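Local coordinates for BamaA.19900.a (Balamuthia mandrillaris, PDB 6VZZ), which probably phosphorylates glucose with ATP as a glucokinase of the actin-like ATPase superfamily, captured here with beta-D-glucopyranose bound, at residues A[103-106]-A[111-114]; A[129-134]-A[141-146]; A[239-244]-A[313-318]. All coordinates share one frame; numbering follows the deposited sequence.

Contact 1. Residues A[103-106]-A[111-114]. With BGC (beta-D-glucopyranose), chain B.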
ATOM      1  N   GLY A 103       6.800  13.109  -9.062  1.00 33.18           N
ATOM      2  CA  GLY A 103       5.610  12.712  -9.778  1.00 36.45           C
ATOM      3  C   GLY A 103       5.748  11.319 -10.342  1.00 38.79           C
ATOM      4  O   GLY A 103       6.591  10.536  -9.902  1.00 37.74           O
ATOM      5  N   ARG A 104       4.912  11.025 -11.332  1.00 40.50           N
ATOM      6  CA  ARG A 104       4.796   9.700 -11.918  1.00 35.45           C
ATOM      7  C   ARG A 104       5.620   9.611 -13.184  1.00 38.90           C
ATOM      8  O   ARG A 104       5.888  10.612 -13.849  1.00 43.35           O
ATOM      9  CB  ARG A 104       3.339   9.373 -12.235  1.00 36.76           C
ATOM     10  CG  ARG A 104       2.463   9.204 -11.022  1.00 36.68           C
ATOM     11  CD  ARG A 104       1.157   9.916 -11.214  1.00 39.32           C
ATOM     12  NE  ARG A 104       0.368   9.339 -12.297  1.00 43.30           N
ATOM     13  CZ  ARG A 104      -0.041  10.019 -13.367  1.00 45.58           C
ATOM     14  NH1 ARG A 104       0.260  11.314 -13.513  1.00 41.24           N
ATOM     15  NH2 ARG A 104      -0.760   9.401 -14.293  1.00 46.31           N
ATOM     16  N   ILE A 105       5.995   8.387 -13.533  1.00 39.23           N
ATOM     17  CA  ILE A 105       6.833   8.124 -14.694  1.00 41.47           C
ATOM     18  C   ILE A 105       6.136   7.121 -15.598  1.00 43.36           C
ATOM     19  O   ILE A 105       5.610   6.108 -15.123  1.00 46.28           O
ATOM     20  CB  ILE A 105       8.215   7.612 -14.268  1.00 42.04           C
ATOM     21  CG1 ILE A 105       8.882   8.689 -13.434  1.00 41.16           C
ATOM     22  CG2 ILE A 105       9.062   7.231 -15.480  1.00 41.03           C
ATOM     23  CD1 ILE A 105       9.864   8.140 -12.529  1.00 41.84           C
ATOM     24  N   SER A 106       6.142   7.399 -16.896  1.00 43.30           N
ATOM     25  CA  SER A 106       5.409   6.581 -17.841  1.00 48.18           C
ATOM     26  C   SER A 106       5.975   5.160 -17.883  1.00 50.90           C
ATOM     27  O   SER A 106       7.147   4.939 -17.564  1.00 50.69           O
ATOM     28  CB  SER A 106       5.471   7.217 -19.226  1.00 47.36           C
ATOM     29  OG  SER A 106       6.817   7.447 -19.601  1.00 49.77           O
ATOM     30  N   VAL A 111       8.989   9.744 -19.837  1.00 46.01           N
ATOM     31  CA  VAL A 111       8.282  10.973 -19.483  1.00 47.85           C
ATOM     32  C   VAL A 111       8.077  11.040 -17.972  1.00 46.74           C
ATOM     33  O   VAL A 111       7.630  10.066 -17.356  1.00 43.08           O
ATOM     34  CB  VAL A 111       6.916  11.068 -20.195  1.00 46.57           C
ATOM     35  CG1 VAL A 111       6.248  12.407 -19.899  1.00 40.93           C
ATOM     36  CG2 VAL A 111       7.065  10.832 -21.689  1.00 42.31           C
ATOM     37  N   LEU A 112       8.374  12.200 -17.387  1.00 44.61           N
ATOM     38  CA  LEU A 112       8.044  12.519 -16.005  1.00 39.91           C
ATOM     39  C   LEU A 112       6.882  13.506 -15.984  1.00 43.61           C
ATOM     40  O   LEU A 112       6.835  14.437 -16.794  1.00 44.61           O
ATOM     41  CB  LEU A 112       9.257  13.111 -15.273  1.00 38.76           C
ATOM     42  CG  LEU A 112       9.028  13.834 -13.940  1.00 39.91           C
ATOM     43  CD1 LEU A 112       8.656  12.874 -12.806  1.00 36.53           C
ATOM     44  CD2 LEU A 112      10.244  14.646 -13.569  1.00 37.86           C
ATOM     45  N   ASP A 113       5.940  13.294 -15.067  1.00 41.14           N
ATOM     46  CA  ASP A 113       4.768  14.149 -14.882  1.00 40.66           C
ATOM     47  C   ASP A 113       4.871  14.697 -13.458  1.00 43.38           C
ATOM     48  O   ASP A 113       4.637  13.964 -12.491  1.00 41.31           O
ATOM     49  CB  ASP A 113       3.479  13.346 -15.107  1.00 41.82           C
ATOM     50  CG  ASP A 113       2.217  14.208 -15.135  1.00 51.02           C
ATOM     51  OD1 ASP A 113       2.042  15.101 -14.274  1.00 52.39           O
ATOM     52  OD2 ASP A 113       1.376  13.977 -16.031  1.00 60.30           O
ATOM     53  N   VAL A 114       5.245  15.967 -13.313  1.00 40.63           N
ATOM     54  CA  VAL A 114       5.460  16.537 -11.986  1.00 41.16           C
ATOM     55  C   VAL A 114       4.104  16.949 -11.417  1.00 44.01           C
ATOM     56  O   VAL A 114       3.460  17.877 -11.910  1.00 45.62           O
ATOM     57  CB  VAL A 114       6.438  17.713 -12.024  1.00 41.76           C
ATOM     58  CG1 VAL A 114       6.663  18.241 -10.624  1.00 40.98           C
ATOM     59  CG2 VAL A 114       7.756  17.275 -12.640  1.00 39.41           C
TER
HETATM   60  C2  BGC B 401       3.712  13.409  -5.904  1.00 34.07           C
HETATM   61  C3  BGC B 401       4.692  12.297  -5.570  1.00 34.86           C
HETATM   62  C4  BGC B 401       5.900  12.868  -4.836  1.00 35.95           C
HETATM   63  C5  BGC B 401       5.427  13.663  -3.624  1.00 37.40           C
HETATM   64  C6  BGC B 401       6.542  14.314  -2.842  1.00 34.53           C
HETATM   65  C1  BGC B 401       3.351  14.151  -4.627  1.00 35.01           C
HETATM   66  O1  BGC B 401       2.396  15.121  -4.860  1.00 39.30           O
HETATM   67  O2  BGC B 401       2.546  12.870  -6.514  1.00 36.32           O
HETATM   68  O3  BGC B 401       5.093  11.615  -6.750  1.00 35.93           O
HETATM   69  O4  BGC B 401       6.737  11.815  -4.384  1.00 32.47           O
HETATM   70  O5  BGC B 401       4.539  14.700  -4.064  1.00 36.44           O
HETATM   71  O6  BGC B 401       7.438  15.004  -3.689  1.00 37.00           O
HETATM   72  O   HOH W   1       2.231  13.075 -11.556  1.00 40.13           O
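Val111 pairs with Ser106 through two hydrogen bonds: Val111 O accepts from Ser106 N at 3.1 Å and Val111 N donates to Ser106 OG at 3.2 Å. A chi1 of 54° places this hydroxyl within reach of Val111 N; it also bonds to Asp108. Leu112, opposite Ile105 in a non-hydrogen-bonded pair, brings CD1 to 4.2 Å from Ile105 CG1; both side chains lie on the face that packs on Phe143 of strand 141-145. Asp113 and Arg104 form the hydrogen-bonded pair. Asp113 N reaches Arg104 O at 2.9 Å with an N-H...O angle of 158°, while the return bond, Arg104 N to Asp113 O, is more bent at 137°. Their side chains run side by side on the other face, but Arg104 NH1 is 3.8 Å from Asp113 OD2, a long salt bridge, and Arg125 is the stronger partner of that carboxylate. A water at the guanidinium edge accepts from Arg104 NH1 and donates to Asp113 O; Arg104 also makes a cation-pi contact with Trp365 of the second subunit. Val114 stands across from Gly103, whose N lies 3.2 Å from glucose O3. The chemistry implies a beta hairpin held chiefly by backbone bonds, one face apolar and the other charged, that presents backbone to the sugar.

Contact 2. Residues A[129-134]-A[141-146]. With BGC (beta-D-glucopyranose), chain B.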
ATOM      1  N   SER A 129      14.179  13.000 -23.942  1.00 43.24           N
ATOM      2  CA  SER A 129      14.710  13.511 -25.199  1.00 43.07           C
ATOM      3  C   SER A 129      14.814  15.030 -25.247  1.00 44.09           C
ATOM      4  O   SER A 129      15.391  15.556 -26.203  1.00 48.82           O
ATOM      5  CB  SER A 129      13.833  13.033 -26.354  1.00 43.88           C
ATOM      6  OG  SER A 129      12.592  13.716 -26.358  1.00 47.29           O
ATOM      7  N   GLU A 130      14.256  15.746 -24.273  1.00 45.69           N
ATOM      8  CA  GLU A 130      14.368  17.196 -24.212  1.00 44.74           C
ATOM      9  C   GLU A 130      15.587  17.663 -23.438  1.00 44.58           C
ATOM     10  O   GLU A 130      15.876  18.866 -23.430  1.00 47.10           O
ATOM     11  CB  GLU A 130      13.123  17.805 -23.560  1.00 44.65           C
ATOM     12  CG  GLU A 130      11.829  17.613 -24.317  1.00 44.89           C
ATOM     13  CD  GLU A 130      10.651  18.238 -23.583  1.00 52.48           C
ATOM     14  OE1 GLU A 130      10.095  19.240 -24.093  1.00 52.41           O
ATOM     15  OE2 GLU A 130      10.294  17.738 -22.482  1.00 50.54           O
ATOM     16  N   LEU A 131      16.274  16.768 -22.784  1.00 44.37           N
ATOM     17  CA  LEU A 131      17.410  16.994 -21.911  1.00 42.62           C
ATOM     18  C   LEU A 131      18.689  17.111 -22.727  1.00 42.27           C
ATOM     19  O   LEU A 131      18.856  16.414 -23.733  1.00 42.91           O
ATOM     20  CB  LEU A 131      17.543  15.849 -20.917  1.00 42.02           C
ATOM     21  CG  LEU A 131      16.331  15.649 -20.010  1.00 43.11           C
ATOM     22  CD1 LEU A 131      16.490  14.385 -19.177  1.00 43.17           C
ATOM     23  CD2 LEU A 131      16.141  16.858 -19.118  1.00 39.27           C
ATOM     24  N   PRO A 132      19.610  17.976 -22.302  1.00 42.56           N
ATOM     25  CA  PRO A 132      20.882  18.114 -23.032  1.00 42.90           C
ATOM     26  C   PRO A 132      21.727  16.845 -22.936  1.00 40.92           C
ATOM     27  O   PRO A 132      21.958  16.309 -21.851  1.00 39.20           O
ATOM     28  CB  PRO A 132      21.560  19.308 -22.347  1.00 40.47           C
ATOM     29  CG  PRO A 132      20.944  19.374 -20.982  1.00 44.26           C
ATOM     30  CD  PRO A 132      19.543  18.832 -21.103  1.00 41.27           C
ATOM     31  N   SER A 133      22.191  16.373 -24.096  1.00 45.38           N
ATOM     32  CA  SER A 133      23.000  15.158 -24.171  1.00 43.25           C
ATOM     33  C   SER A 133      24.226  15.195 -23.262  1.00 43.36           C
ATOM     34  O   SER A 133      24.623  14.153 -22.731  1.00 43.88           O
ATOM     35  CB  SER A 133      23.444  14.931 -25.610  1.00 42.64           C
ATOM     36  OG  SER A 133      22.361  14.477 -26.392  1.00 58.77           O
ATOM     37  N   PHE A 134      24.852  16.362 -23.088  1.00 42.71           N
ATOM     38  CA  PHE A 134      26.087  16.416 -22.313  1.00 44.15           C
ATOM     39  C   PHE A 134      25.891  15.854 -20.906  1.00 42.83           C
ATOM     40  O   PHE A 134      26.694  15.040 -20.438  1.00 43.93           O
ATOM     41  CB  PHE A 134      26.620  17.845 -22.250  1.00 45.79           C
ATOM     42  CG  PHE A 134      27.913  17.962 -21.504  1.00 47.85           C
ATOM     43  CD1 PHE A 134      29.118  17.779 -22.154  1.00 50.43           C
ATOM     44  CD2 PHE A 134      27.926  18.228 -20.144  1.00 47.53           C
ATOM     45  CE1 PHE A 134      30.306  17.866 -21.470  1.00 52.79           C
ATOM     46  CE2 PHE A 134      29.110  18.312 -19.459  1.00 49.79           C
ATOM     47  CZ  PHE A 134      30.305  18.132 -20.124  1.00 52.51           C
ATOM     48  N   THR A 141      20.205   7.472 -19.261  1.00 41.41           N
ATOM     49  CA  THR A 141      19.480   8.433 -18.435  1.00 43.07           C
ATOM     50  C   THR A 141      18.168   7.816 -17.969  1.00 43.68           C
ATOM     51  O   THR A 141      17.402   7.295 -18.786  1.00 45.43           O
ATOM     52  CB  THR A 141      19.198   9.724 -19.212  1.00 41.09           C
ATOM     53  OG1 THR A 141      20.430  10.394 -19.498  1.00 39.11           O
ATOM     54  CG2 THR A 141      18.294  10.654 -18.416  1.00 38.31           C
ATOM     55  N   HIS A 142      17.890   7.890 -16.665  1.00 41.82           N
ATOM     56  CA  HIS A 142      16.718   7.228 -16.103  1.00 41.60           C
ATOM     57  C   HIS A 142      15.926   8.174 -15.224  1.00 37.94           C
ATOM     58  O   HIS A 142      16.495   9.022 -14.534  1.00 38.45           O
ATOM     59  CB  HIS A 142      17.118   5.982 -15.305  1.00 41.84           C
ATOM     60  CG  HIS A 142      17.901   5.006 -16.115  1.00 47.64           C
ATOM     61  ND1 HIS A 142      17.338   4.289 -17.150  1.00 52.65           N
ATOM     62  CD2 HIS A 142      19.215   4.682 -16.097  1.00 47.85           C
ATOM     63  CE1 HIS A 142      18.269   3.544 -17.721  1.00 54.78           C
ATOM     64  NE2 HIS A 142      19.416   3.763 -17.101  1.00 55.60           N
ATOM     65  N   PHE A 143      14.609   8.022 -15.265  1.00 39.34           N
ATOM     66  CA  PHE A 143      13.699   8.711 -14.363  1.00 38.42           C
ATOM     67  C   PHE A 143      13.324   7.774 -13.229  1.00 39.79           C
ATOM     68  O   PHE A 143      12.978   6.611 -13.466  1.00 43.88           O
ATOM     69  CB  PHE A 143      12.427   9.144 -15.089  1.00 40.67           C
ATOM     70  CG  PHE A 143      12.555  10.432 -15.852  1.00 40.85           C
ATOM     71  CD1 PHE A 143      13.133  11.545 -15.270  1.00 40.59           C
ATOM     72  CD2 PHE A 143      12.067  10.529 -17.149  1.00 42.66           C
ATOM     73  CE1 PHE A 143      13.225  12.734 -15.965  1.00 42.53           C
ATOM     74  CE2 PHE A 143      12.159  11.706 -17.854  1.00 42.99           C
ATOM     75  CZ  PHE A 143      12.739  12.814 -17.263  1.00 44.17           C
ATOM     76  N   ILE A 144      13.393   8.277 -12.000  1.00 39.01           N
ATOM     77  CA  ILE A 144      12.775   7.616 -10.863  1.00 36.38           C
ATOM     78  C   ILE A 144      11.946   8.657 -10.122  1.00 37.70           C
ATOM     79  O   ILE A 144      12.095   9.864 -10.323  1.00 34.83           O
ATOM     80  CB  ILE A 144      13.801   6.955  -9.923  1.00 38.66           C
ATOM     81  CG1 ILE A 144      14.719   8.016  -9.302  1.00 35.64           C
ATOM     82  CG2 ILE A 144      14.568   5.853 -10.671  1.00 36.94           C
ATOM     83  CD1 ILE A 144      15.766   7.445  -8.373  1.00 34.76           C
ATOM     84  N   ASN A 145      11.030   8.172  -9.289  1.00 38.72           N
ATOM     85  CA  ASN A 145      10.281   9.058  -8.409  1.00 36.33           C
ATOM     86  C   ASN A 145      11.200   9.558  -7.296  1.00 34.97           C
ATOM     87  O   ASN A 145      12.189   8.907  -6.942  1.00 33.22           O
ATOM     88  CB  ASN A 145       9.056   8.318  -7.855  1.00 35.78           C
ATOM     89  CG  ASN A 145       8.323   9.092  -6.778  1.00 34.42           C
ATOM     90  OD1 ASN A 145       8.666   8.997  -5.596  1.00 35.83           O
ATOM     91  ND2 ASN A 145       7.291   9.838  -7.173  1.00 31.42           N
ATOM     92  N   ASP A 146      10.888  10.744  -6.766  1.00 33.89           N
ATOM     93  CA  ASP A 146      11.762  11.347  -5.764  1.00 34.08           C
ATOM     94  C   ASP A 146      11.829  10.504  -4.490  1.00 36.74           C
ATOM     95  O   ASP A 146      12.920  10.282  -3.948  1.00 40.38           O
ATOM     96  CB  ASP A 146      11.335  12.785  -5.459  1.00 32.23           C
ATOM     97  CG  ASP A 146       9.887  12.901  -4.988  1.00 37.00           C
ATOM     98  OD1 ASP A 146       9.078  11.977  -5.236  1.00 36.62           O
ATOM     99  OD2 ASP A 146       9.550  13.947  -4.379  1.00 37.48           O
TER
HETATM  100  C2  BGC B 401       3.712  13.409  -5.904  1.00 34.07           C
HETATM  101  C3  BGC B 401       4.692  12.297  -5.570  1.00 34.86           C
HETATM  102  C4  BGC B 401       5.900  12.868  -4.836  1.00 35.95           C
HETATM  103  C5  BGC B 401       5.427  13.663  -3.624  1.00 37.40           C
HETATM  104  C6  BGC B 401       6.542  14.314  -2.842  1.00 34.53           C
HETATM  105  C1  BGC B 401       3.351  14.151  -4.627  1.00 35.01           C
HETATM  106  O1  BGC B 401       2.396  15.121  -4.860  1.00 39.30           O
HETATM  107  O2  BGC B 401       2.546  12.870  -6.514  1.00 36.32           O
HETATM  108  O3  BGC B 401       5.093  11.615  -6.750  1.00 35.93           O
HETATM  109  O4  BGC B 401       6.737  11.815  -4.384  1.00 32.47           O
HETATM  110  O5  BGC B 401       4.539  14.700  -4.064  1.00 36.44           O
HETATM  111  O6  BGC B 401       7.438  15.004  -3.689  1.00 37.00           O
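Leu131 bridges the gap to strand 141-145 with a single methyl. Leu131 CD1 stands 4.2 Å from Thr141 CG2 and 4.5 Å from Phe143 CZ, and it meets the phenyl ring at a slant. The chain of Leu131 is extended at chi2 (173°), which carries CD1 outward from a backbone whose nearest CA-CA separation, Leu131 to Thr141, is 9.5 Å. Thr141 offers its methyl branch to the leucine, while its OG1 turns to the carbonyl of Pro137. Phe143, two residues on, contributes the far end of its ring. These three buried side chains pack the loop that follows strand 125-127 against an edge strand of the mixed five-stranded sheet, as counted within this chain; Leu131 also touches Phe79 of helix 72-90, and Phe143 touches Leu99 of the adjoining parallel strand 96-101. Past Phe143 the same strand runs into the glucose pocket. Asn145, at the N-cap position of helix 146-159, donates from ND2 to glucose O3 at 2.9 Å. Asp146 opens the helix with its carboxylate oxygens directed at different hydroxyls: glucose O4 donates to Asp146 OD1 and glucose O6 to Asp146 OD2, both modelled very short, though at this resolution the lengths carry no weight.

Contact 3. Residues A[239-244]-A[313-318]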
ATOM      1  N   ARG A 239     -15.234  20.140  10.450  1.00 52.62           N
ATOM      2  CA  ARG A 239     -15.239  21.494   9.906  1.00 53.04           C
ATOM      3  C   ARG A 239     -14.005  21.745   9.045  1.00 54.40           C
ATOM      4  O   ARG A 239     -14.109  22.321   7.955  1.00 53.11           O
ATOM      5  CB  ARG A 239     -15.337  22.522  11.033  1.00 54.71           C
ATOM      6  CG  ARG A 239     -16.657  22.488  11.816  1.00 54.37           C
ATOM      7  CD  ARG A 239     -16.906  23.779  12.597  1.00 57.28           C
ATOM      8  NE  ARG A 239     -15.796  24.129  13.482  1.00 57.28           N
ATOM      9  CZ  ARG A 239     -15.631  23.651  14.718  1.00 60.42           C
ATOM     10  NH1 ARG A 239     -16.509  22.795  15.237  1.00 57.78           N
ATOM     11  NH2 ARG A 239     -14.585  24.029  15.443  1.00 57.59           N
ATOM     12  N   LEU A 240     -12.832  21.297   9.505  1.00 52.15           N
ATOM     13  CA  LEU A 240     -11.606  21.511   8.742  1.00 51.61           C
ATOM     14  C   LEU A 240     -11.653  20.785   7.403  1.00 51.29           C
ATOM     15  O   LEU A 240     -11.281  21.353   6.369  1.00 50.58           O
ATOM     16  CB  LEU A 240     -10.392  21.057   9.554  1.00 50.65           C
ATOM     17  CG  LEU A 240      -9.092  20.871   8.765  1.00 50.44           C
ATOM     18  CD1 LEU A 240      -8.595  22.193   8.177  1.00 49.53           C
ATOM     19  CD2 LEU A 240      -8.040  20.243   9.642  1.00 46.64           C
ATOM     20  N   LEU A 241     -12.098  19.526   7.407  1.00 50.46           N
ATOM     21  CA  LEU A 241     -12.201  18.770   6.165  1.00 48.33           C
ATOM     22  C   LEU A 241     -13.204  19.407   5.206  1.00 51.55           C
ATOM     23  O   LEU A 241     -12.972  19.449   3.993  1.00 49.73           O
ATOM     24  CB  LEU A 241     -12.585  17.329   6.478  1.00 47.09           C
ATOM     25  CG  LEU A 241     -11.580  16.532   7.311  1.00 47.26           C
ATOM     26  CD1 LEU A 241     -12.129  15.157   7.664  1.00 38.92           C
ATOM     27  CD2 LEU A 241     -10.245  16.407   6.582  1.00 44.59           C
ATOM     28  N   GLU A 242     -14.322  19.919   5.730  1.00 52.98           N
ATOM     29  CA  GLU A 242     -15.309  20.560   4.868  1.00 51.77           C
ATOM     30  C   GLU A 242     -14.804  21.896   4.340  1.00 53.53           C
ATOM     31  O   GLU A 242     -15.122  22.276   3.206  1.00 54.80           O
ATOM     32  CB  GLU A 242     -16.626  20.745   5.622  1.00 50.78           C
ATOM     33  CG  GLU A 242     -17.378  19.454   5.863  1.00 53.72           C
ATOM     34  CD  GLU A 242     -18.631  19.627   6.721  1.00 59.16           C
ATOM     35  OE1 GLU A 242     -19.212  18.598   7.129  1.00 53.70           O
ATOM     36  OE2 GLU A 242     -19.042  20.781   6.981  1.00 66.32           O
ATOM     37  N   TYR A 243     -14.019  22.615   5.141  1.00 54.16           N
ATOM     38  CA  TYR A 243     -13.443  23.878   4.691  1.00 50.32           C
ATOM     39  C   TYR A 243     -12.468  23.645   3.542  1.00 53.56           C
ATOM     40  O   TYR A 243     -12.569  24.281   2.485  1.00 50.89           O
ATOM     41  CB  TYR A 243     -12.762  24.557   5.880  1.00 49.98           C
ATOM     42  CG  TYR A 243     -12.016  25.850   5.623  1.00 54.33           C
ATOM     43  CD1 TYR A 243     -10.680  25.843   5.208  1.00 52.35           C
ATOM     44  CD2 TYR A 243     -12.619  27.077   5.865  1.00 53.91           C
ATOM     45  CE1 TYR A 243      -9.988  27.021   5.007  1.00 54.42           C
ATOM     46  CE2 TYR A 243     -11.937  28.258   5.669  1.00 55.20           C
ATOM     47  CZ  TYR A 243     -10.627  28.231   5.241  1.00 61.44           C
ATOM     48  OH  TYR A 243      -9.959  29.420   5.051  1.00 66.38           O
ATOM     49  N   ILE A 244     -11.527  22.712   3.724  1.00 49.06           N
ATOM     50  CA  ILE A 244     -10.565  22.422   2.667  1.00 48.19           C
ATOM     51  C   ILE A 244     -11.266  21.826   1.455  1.00 49.14           C
ATOM     52  O   ILE A 244     -10.971  22.194   0.311  1.00 49.69           O
ATOM     53  CB  ILE A 244      -9.455  21.496   3.192  1.00 47.70           C
ATOM     54  CG1 ILE A 244      -8.699  22.188   4.323  1.00 46.99           C
ATOM     55  CG2 ILE A 244      -8.512  21.101   2.067  1.00 41.65           C
ATOM     56  CD1 ILE A 244      -7.539  21.411   4.823  1.00 43.34           C
ATOM     57  N   PHE A 313       0.529  17.598  11.557  1.00 43.70           N
ATOM     58  CA  PHE A 313       1.235  16.381  11.929  1.00 40.42           C
ATOM     59  C   PHE A 313       0.284  15.284  12.364  1.00 41.49           C
ATOM     60  O   PHE A 313       0.610  14.097  12.229  1.00 40.78           O
ATOM     61  CB  PHE A 313       2.255  16.675  13.019  1.00 43.75           C
ATOM     62  CG  PHE A 313       3.614  16.939  12.481  1.00 50.03           C
ATOM     63  CD1 PHE A 313       4.334  15.921  11.880  1.00 52.74           C
ATOM     64  CD2 PHE A 313       4.165  18.201  12.535  1.00 52.29           C
ATOM     65  CE1 PHE A 313       5.586  16.151  11.360  1.00 55.39           C
ATOM     66  CE2 PHE A 313       5.423  18.435  12.013  1.00 56.78           C
ATOM     67  CZ  PHE A 313       6.133  17.408  11.423  1.00 55.31           C
ATOM     68  N   LYS A 314      -0.890  15.650  12.880  1.00 41.93           N
ATOM     69  CA  LYS A 314      -1.882  14.633  13.207  1.00 40.68           C
ATOM     70  C   LYS A 314      -2.248  13.820  11.972  1.00 39.98           C
ATOM     71  O   LYS A 314      -2.295  12.585  12.016  1.00 40.92           O
ATOM     72  CB  LYS A 314      -3.121  15.281  13.822  1.00 43.39           C
ATOM     73  CG  LYS A 314      -4.197  14.277  14.178  1.00 43.54           C
ATOM     74  CD  LYS A 314      -4.979  14.694  15.413  1.00 48.21           C
ATOM     75  CE  LYS A 314      -6.056  15.708  15.084  1.00 49.98           C
ATOM     76  NZ  LYS A 314      -7.029  15.874  16.218  1.00 54.01           N
ATOM     77  N   PHE A 315      -2.477  14.492  10.845  1.00 37.61           N
ATOM     78  CA  PHE A 315      -2.861  13.752   9.650  1.00 37.03           C
ATOM     79  C   PHE A 315      -1.681  13.014   9.044  1.00 38.20           C
ATOM     80  O   PHE A 315      -1.873  11.971   8.410  1.00 37.29           O
ATOM     81  CB  PHE A 315      -3.514  14.676   8.629  1.00 36.63           C
ATOM     82  CG  PHE A 315      -4.972  14.893   8.884  1.00 39.27           C
ATOM     83  CD1 PHE A 315      -5.393  15.840   9.811  1.00 41.02           C
ATOM     84  CD2 PHE A 315      -5.924  14.129   8.227  1.00 36.30           C
ATOM     85  CE1 PHE A 315      -6.744  16.030  10.068  1.00 42.72           C
ATOM     86  CE2 PHE A 315      -7.267  14.311   8.474  1.00 37.34           C
ATOM     87  CZ  PHE A 315      -7.684  15.266   9.396  1.00 41.99           C
ATOM     88  N   LEU A 316      -0.459  13.514   9.235  1.00 39.19           N
ATOM     89  CA  LEU A 316       0.703  12.710   8.867  1.00 38.04           C
ATOM     90  C   LEU A 316       0.739  11.418   9.678  1.00 37.52           C
ATOM     91  O   LEU A 316       0.987  10.339   9.131  1.00 33.82           O
ATOM     92  CB  LEU A 316       1.994  13.504   9.066  1.00 38.50           C
ATOM     93  CG  LEU A 316       3.264  12.659   8.895  1.00 36.22           C
ATOM     94  CD1 LEU A 316       3.455  12.262   7.446  1.00 33.88           C
ATOM     95  CD2 LEU A 316       4.479  13.389   9.415  1.00 38.77           C
ATOM     96  N   MET A 317       0.464  11.505  10.983  1.00 36.28           N
ATOM     97  CA  MET A 317       0.423  10.295  11.795  1.00 36.98           C
ATOM     98  C   MET A 317      -0.722   9.371  11.384  1.00 36.92           C
ATOM     99  O   MET A 317      -0.601   8.151  11.518  1.00 32.99           O
ATOM    100  CB  MET A 317       0.307  10.652  13.277  1.00 39.28           C
ATOM    101  CG  MET A 317       1.544  11.297  13.877  1.00 43.05           C
ATOM    102  SD  MET A 317       2.980  10.202  13.879  1.00 46.04           S
ATOM    103  CE  MET A 317       4.040  11.000  12.686  1.00 39.16           C
ATOM    104  N   ARG A 318      -1.837   9.919  10.885  1.00 37.72           N
ATOM    105  CA  ARG A 318      -2.965   9.056  10.537  1.00 36.06           C
ATOM    106  C   ARG A 318      -2.692   8.248   9.271  1.00 37.20           C
ATOM    107  O   ARG A 318      -3.029   7.059   9.207  1.00 37.43           O
ATOM    108  CB  ARG A 318      -4.240   9.874  10.370  1.00 36.54           C
ATOM    109  CG  ARG A 318      -5.458   9.012  10.113  1.00 36.47           C
ATOM    110  CD  ARG A 318      -6.737   9.793  10.366  1.00 38.34           C
ATOM    111  NE  ARG A 318      -6.625  10.562  11.596  1.00 41.13           N
ATOM    112  CZ  ARG A 318      -7.429  11.563  11.939  1.00 41.72           C
ATOM    113  NH1 ARG A 318      -7.216  12.215  13.073  1.00 40.32           N
ATOM    114  NH2 ARG A 318      -8.428  11.924  11.143  1.00 41.95           N
TER
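The phenyl ring of Phe315 is met by two leucine methyls, and both come in at a slant. Leu240 CD2 and Leu241 CD2 lie on the same side of the ring plane, lifted off it and displaced outward beyond the ring's rim. Leu241 is the nearer: Leu241 CD2 stands 4.0 Å from Phe315 CZ and 4.1 Å from Phe315 CE2. Leu240 comes to the neighbouring part of the perimeter, with Leu240 CD2 4.4 Å from Phe315 CE1. Leu240 thus meets the CE1 part of the rim and Leu241 the CZ-CE2 part, with Leu240 CD2 and Leu241 CD2 5.4 Å apart.

The backbones are well separated, the closest CA pair, Leu241 and Phe315, being 11.2 Å apart. The phenyl and the leucine side chains together fill this gap, Phe315 leaving its helix in the direction of segment 239-244. The leucines differ in their first torsion: CG of Leu240 is anti to backbone N (164°), whereas CG of Leu241 is beside it (-63°), and from consecutive positions both deliver a CD2 to the ring. The contact is apolar and small, burying 99 Å² over both sides.

Salt bridges join the same two helices: Lys314 and Arg318 both pair with Glu237 of helix 234-249. Leu240 also packs on Thr269 and Trp272 of helix 263-276. Around helix 303-327, helix 234-249 lies on the Phe315 side, helix 350-357 meets Phe313 and Met317 through Leu353, and strand 186-191 of the six-stranded sheet receives Leu316 on Leu189 and Val191.

In the fold
Contacts 1 and 2 form one neighbourhood at the glucose pocket, their centres 11 Å apart. They meet directly: Gly103 O lies 2.9 Å from Asn145 ND2, probably a hydrogen bond, and Ile105 CD1 packs on the backbone of strand 141-145. Both touch the sugar, the hairpin through Gly103 and strand 141-145 through Asn145 and Asp146, while Glu218, His221 and Glu258 bind it from later in the chain. Contact 3 stands apart in a helical region, with its centre 27 Å from that of contact 1 and 36 Å from that of contact 2; nearest atoms are about 17 Å and 13 Å away. Contacts 2 and 3 lie on opposite sides of the chain's centre.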